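Local coordinates for protein homoserine dehydrogenase (Thermoplasma acidophilum, PDB 3ING) that probably catalyses the NADP-dependent interconversion of L-aspartate semialdehyde and L-homoserine on the route to threonine and methionine, at residues D95-Y100 / A122-D127. Residues are numbered along the deposited sequence; the frame is centred on the assembly and turned at random.
With NDP (NADPH dihydro-nicotinamide-adenine-dinucleotide phosphate), chain C.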
loop_
_atom_site.group_PDB
_atom_site.type_symbol
_atom_site.label_atom_id
_atom_site.label_comp_id
_atom_site.label_asym_id
_atom_site.label_seq_id
_atom_site.Cartn_x
_atom_site.Cartn_y
_atom_site.Cartn_z
ATOM N N ASP A 95 -23.436 17.337 -11.077
ATOM C CA ASP A 95 -23.168 18.339 -10.047
ATOM C C ASP A 95 -22.891 17.789 -8.644
ATOM O O ASP A 95 -22.583 18.537 -7.723
ATOM C CB ASP A 95 -24.354 19.353 -10.036
ATOM C CG ASP A 95 -25.698 18.726 -9.592
ATOM O OD1 ASP A 95 -25.764 17.551 -9.188
ATOM O OD2 ASP A 95 -26.710 19.430 -9.661
ATOM N N GLY A 96 -22.976 16.472 -8.457
ATOM C CA GLY A 96 -22.679 15.895 -7.151
ATOM C C GLY A 96 -23.747 16.005 -6.090
ATOM O O GLY A 96 -23.562 15.514 -4.998
ATOM N N VAL A 97 -24.876 16.636 -6.406
ATOM C CA VAL A 97 -25.910 16.927 -5.404
ATOM C C VAL A 97 -26.636 15.656 -4.974
ATOM O O VAL A 97 -26.909 15.462 -3.793
ATOM C CB VAL A 97 -26.883 18.012 -5.952
ATOM C CG1 VAL A 97 -28.032 18.225 -5.019
ATOM C CG2 VAL A 97 -26.084 19.329 -6.219
ATOM N N ARG A 98 -26.928 14.775 -5.938
ATOM C CA ARG A 98 -27.576 13.510 -5.649
ATOM C C ARG A 98 -26.739 12.657 -4.664
ATOM O O ARG A 98 -27.266 12.072 -3.699
ATOM C CB ARG A 98 -27.823 12.739 -6.962
ATOM C CG ARG A 98 -28.544 11.414 -6.739
ATOM C CD ARG A 98 -28.789 10.597 -8.016
ATOM N NE ARG A 98 -27.551 10.244 -8.705
ATOM C CZ ARG A 98 -26.692 9.307 -8.277
ATOM N NH1 ARG A 98 -26.884 8.621 -7.146
ATOM N NH2 ARG A 98 -25.607 9.074 -8.972
ATOM N N GLU A 99 -25.435 12.637 -4.893
ATOM C CA GLU A 99 -24.501 11.883 -4.083
ATOM C C GLU A 99 -24.385 12.484 -2.681
ATOM O O GLU A 99 -24.420 11.766 -1.671
ATOM C CB GLU A 99 -23.152 11.855 -4.778
ATOM C CG GLU A 99 -23.109 11.048 -6.119
ATOM C CD GLU A 99 -23.466 11.813 -7.401
ATOM O OE1 GLU A 99 -24.023 12.930 -7.314
ATOM O OE2 GLU A 99 -23.234 11.240 -8.521
ATOM N N TYR A 100 -24.231 13.807 -2.617
ATOM C CA TYR A 100 -24.227 14.474 -1.333
ATOM C C TYR A 100 -25.483 14.119 -0.529
ATOM O O TYR A 100 -25.395 13.818 0.649
ATOM C CB TYR A 100 -24.093 16.000 -1.471
ATOM C CG TYR A 100 -24.594 16.771 -0.259
ATOM C CD1 TYR A 100 -23.910 16.732 0.956
ATOM C CD2 TYR A 100 -25.750 17.512 -0.325
ATOM C CE1 TYR A 100 -24.387 17.450 2.074
ATOM C CE2 TYR A 100 -26.245 18.207 0.790
ATOM C CZ TYR A 100 -25.542 18.172 1.969
ATOM O OH TYR A 100 -26.001 18.858 3.064
ATOM N N ALA A 122 -16.040 15.168 -5.832
ATOM C CA ALA A 122 -15.401 16.150 -6.726
ATOM C C ALA A 122 -16.108 17.524 -6.747
ATOM O O ALA A 122 -15.480 18.542 -7.015
ATOM C CB ALA A 122 -15.269 15.574 -8.157
ATOM N N ASN A 123 -17.396 17.527 -6.420
ATOM C CA ASN A 123 -18.231 18.707 -6.461
ATOM C C ASN A 123 -18.635 19.257 -5.105
ATOM O O ASN A 123 -18.819 20.470 -4.951
ATOM C CB ASN A 123 -19.507 18.365 -7.251
ATOM C CG ASN A 123 -19.246 18.180 -8.739
ATOM O OD1 ASN A 123 -18.925 19.136 -9.420
ATOM N ND2 ASN A 123 -19.431 16.973 -9.247
ATOM N N LYS A 124 -18.789 18.376 -4.124
ATOM C CA LYS A 124 -19.400 18.705 -2.846
ATOM C C LYS A 124 -18.579 18.199 -1.639
ATOM O O LYS A 124 -19.134 17.814 -0.605
ATOM C CB LYS A 124 -20.817 18.107 -2.798
ATOM C CG LYS A 124 -21.783 18.570 -3.916
ATOM C CD LYS A 124 -22.961 19.371 -3.455
ATOM C CE LYS A 124 -22.635 20.346 -2.351
ATOM N NZ LYS A 124 -23.416 21.588 -2.406
ATOM N N TRP A 125 -17.264 18.274 -1.753
ATOM C CA TRP A 125 -16.353 17.790 -0.707
ATOM C C TRP A 125 -16.689 18.438 0.615
ATOM O O TRP A 125 -16.816 17.768 1.631
ATOM C CB TRP A 125 -14.913 18.150 -1.072
ATOM C CG TRP A 125 -13.908 17.670 -0.109
ATOM C CD1 TRP A 125 -13.538 18.263 1.070
ATOM C CD2 TRP A 125 -13.142 16.464 -0.213
ATOM N NE1 TRP A 125 -12.580 17.502 1.684
ATOM C CE2 TRP A 125 -12.321 16.396 0.917
ATOM C CE3 TRP A 125 -13.080 15.432 -1.161
ATOM C CZ2 TRP A 125 -11.456 15.332 1.147
ATOM C CZ3 TRP A 125 -12.211 14.376 -0.941
ATOM C CH2 TRP A 125 -11.407 14.339 0.211
ATOM N N HIS A 126 -16.843 19.750 0.596
ATOM C CA HIS A 126 -17.093 20.501 1.825
ATOM C C HIS A 126 -18.360 20.041 2.543
ATOM O O HIS A 126 -18.327 19.737 3.732
ATOM C CB HIS A 126 -17.159 22.013 1.560
ATOM C CG HIS A 126 -17.620 22.796 2.753
ATOM N ND1 HIS A 126 -16.753 23.221 3.744
ATOM C CD2 HIS A 126 -18.858 23.173 3.148
ATOM C CE1 HIS A 126 -17.441 23.842 4.689
ATOM N NE2 HIS A 126 -18.726 23.801 4.369
ATOM N N ASP A 127 -19.479 20.002 1.819
ATOM C CA ASP A 127 -20.737 19.633 2.423
ATOM C C ASP A 127 -20.746 18.183 2.830
ATOM O O ASP A 127 -21.260 17.837 3.882
ATOM C CB ASP A 127 -21.894 19.909 1.468
ATOM C CG ASP A 127 -22.095 21.394 1.233
ATOM O OD1 ASP A 127 -22.000 22.125 2.227
ATOM O OD2 ASP A 127 -22.318 21.803 0.071
HETATM P PA NDP C . -22.746 1.182 -14.607
HETATM O O1A NDP C . -22.311 -0.086 -15.221
HETATM O O2A NDP C . -23.436 2.147 -15.495
HETATM O O5B NDP C . -23.731 0.894 -13.367
HETATM C C5B NDP C . -24.424 1.879 -12.627
HETATM C C4B NDP C . -25.444 1.226 -11.708
HETATM O O4B NDP C . -26.216 2.185 -11.033
HETATM C C3B NDP C . -26.478 0.403 -12.488
HETATM O O3B NDP C . -27.023 -0.626 -11.678
HETATM C C2B NDP C . -27.530 1.411 -12.805
HETATM O O2B NDP C . -28.795 0.868 -13.059
HETATM C C1B NDP C . -27.566 2.146 -11.491
HETATM N N9A NDP C . -28.077 3.510 -11.558
HETATM C C8A NDP C . -28.024 4.440 -12.558
HETATM N N7A NDP C . -28.596 5.591 -12.085
HETATM C C5A NDP C . -28.991 5.380 -10.821
HETATM C C6A NDP C . -29.631 6.219 -9.933
HETATM N N6A NDP C . -29.675 7.530 -10.156
HETATM N N1A NDP C . -29.884 5.698 -8.715
HETATM C C2A NDP C . -29.590 4.396 -8.363
HETATM N N3A NDP C . -28.943 3.542 -9.237
HETATM C C4A NDP C . -28.663 4.084 -10.459
HETATM O O3 NDP C . -21.490 1.910 -13.916
HETATM P PN NDP C . -20.140 1.202 -13.404
HETATM O O1N NDP C . -19.238 0.969 -14.572
HETATM O O2N NDP C . -20.551 0.059 -12.532
HETATM O O5D NDP C . -19.447 2.361 -12.502
HETATM C C5D NDP C . -20.114 2.650 -11.274
HETATM C C4D NDP C . -19.368 3.769 -10.555
HETATM O O4D NDP C . -18.057 3.315 -10.303
HETATM C C3D NDP C . -19.216 5.027 -11.366
HETATM O O3D NDP C . -19.476 6.217 -10.611
HETATM C C2D NDP C . -17.789 4.972 -11.877
HETATM O O2D NDP C . -17.246 6.241 -12.124
HETATM C C1D NDP C . -17.095 4.264 -10.737
HETATM N N1N NDP C . -15.842 3.634 -11.113
HETATM C C2N NDP C . -15.830 2.706 -12.121
HETATM C C3N NDP C . -14.650 2.203 -12.649
HETATM C C7N NDP C . -14.719 1.099 -13.634
HETATM O O7N NDP C . -13.708 0.166 -13.568
HETATM N N7N NDP C . -15.753 0.935 -14.448
HETATM C C4N NDP C . -13.327 2.385 -11.914
HETATM C C5N NDP C . -13.460 3.388 -10.802
HETATM C C6N NDP C . -14.685 3.945 -10.442
HETATM P P2B NDP C . -29.064 -0.270 -14.156
HETATM O O1X NDP C . -30.568 -0.283 -14.153
HETATM O O2X NDP C . -28.317 -1.599 -13.838
HETATM O O3X NDP C . -28.510 0.312 -15.419
HETATM O O HOH W 1 -24.218 19.212 4.873
#
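Y100 holds CG anti to its backbone N (chi1 158°), and K124 turns CG anti to its carbonyl carbon; between helices 97-108 and 119-135, Y100 CB lies 4.1 Å from K124 CD. The phenol ring reaches on to the next turn, where D127 CB approaches it obliquely, 3.6 Å from Y100 CE1. Ring and D127 carboxylate planes stand 50° apart. Y100 OH bonds to R104 and to a water, at 2.6 Å, which gives a weak bond to D127 O. An alanine in place of Y100 would probably open a gap beside D127 CB and leave the R104 guanidinium without its hydroxyl partner. At the other end G96, the N-cap residue, brings its CA within 5.3 Å of N123 CA; a side chain here would collide with N123 CB, and at the positive phi of G96 (78°) a CB would also press on the carbonyl oxygen of D95. N123 CB rests 3.1 Å from D95 O, while its ND2 donates back to S119 O. D95 OD1 accepts from V97 N at 3.1 Å, an Asx turn that starts the helix carrying R98, over one face of whose guanidinium, toward the rim, the NADPH amino nitrogen N6A lies. These parts of the Rossmann-type domain thus meet by van der Waals contact of aliphatic carbon, one aromatic ring and the backbone oxygens of D95 and G96, with one weak water-mediated link.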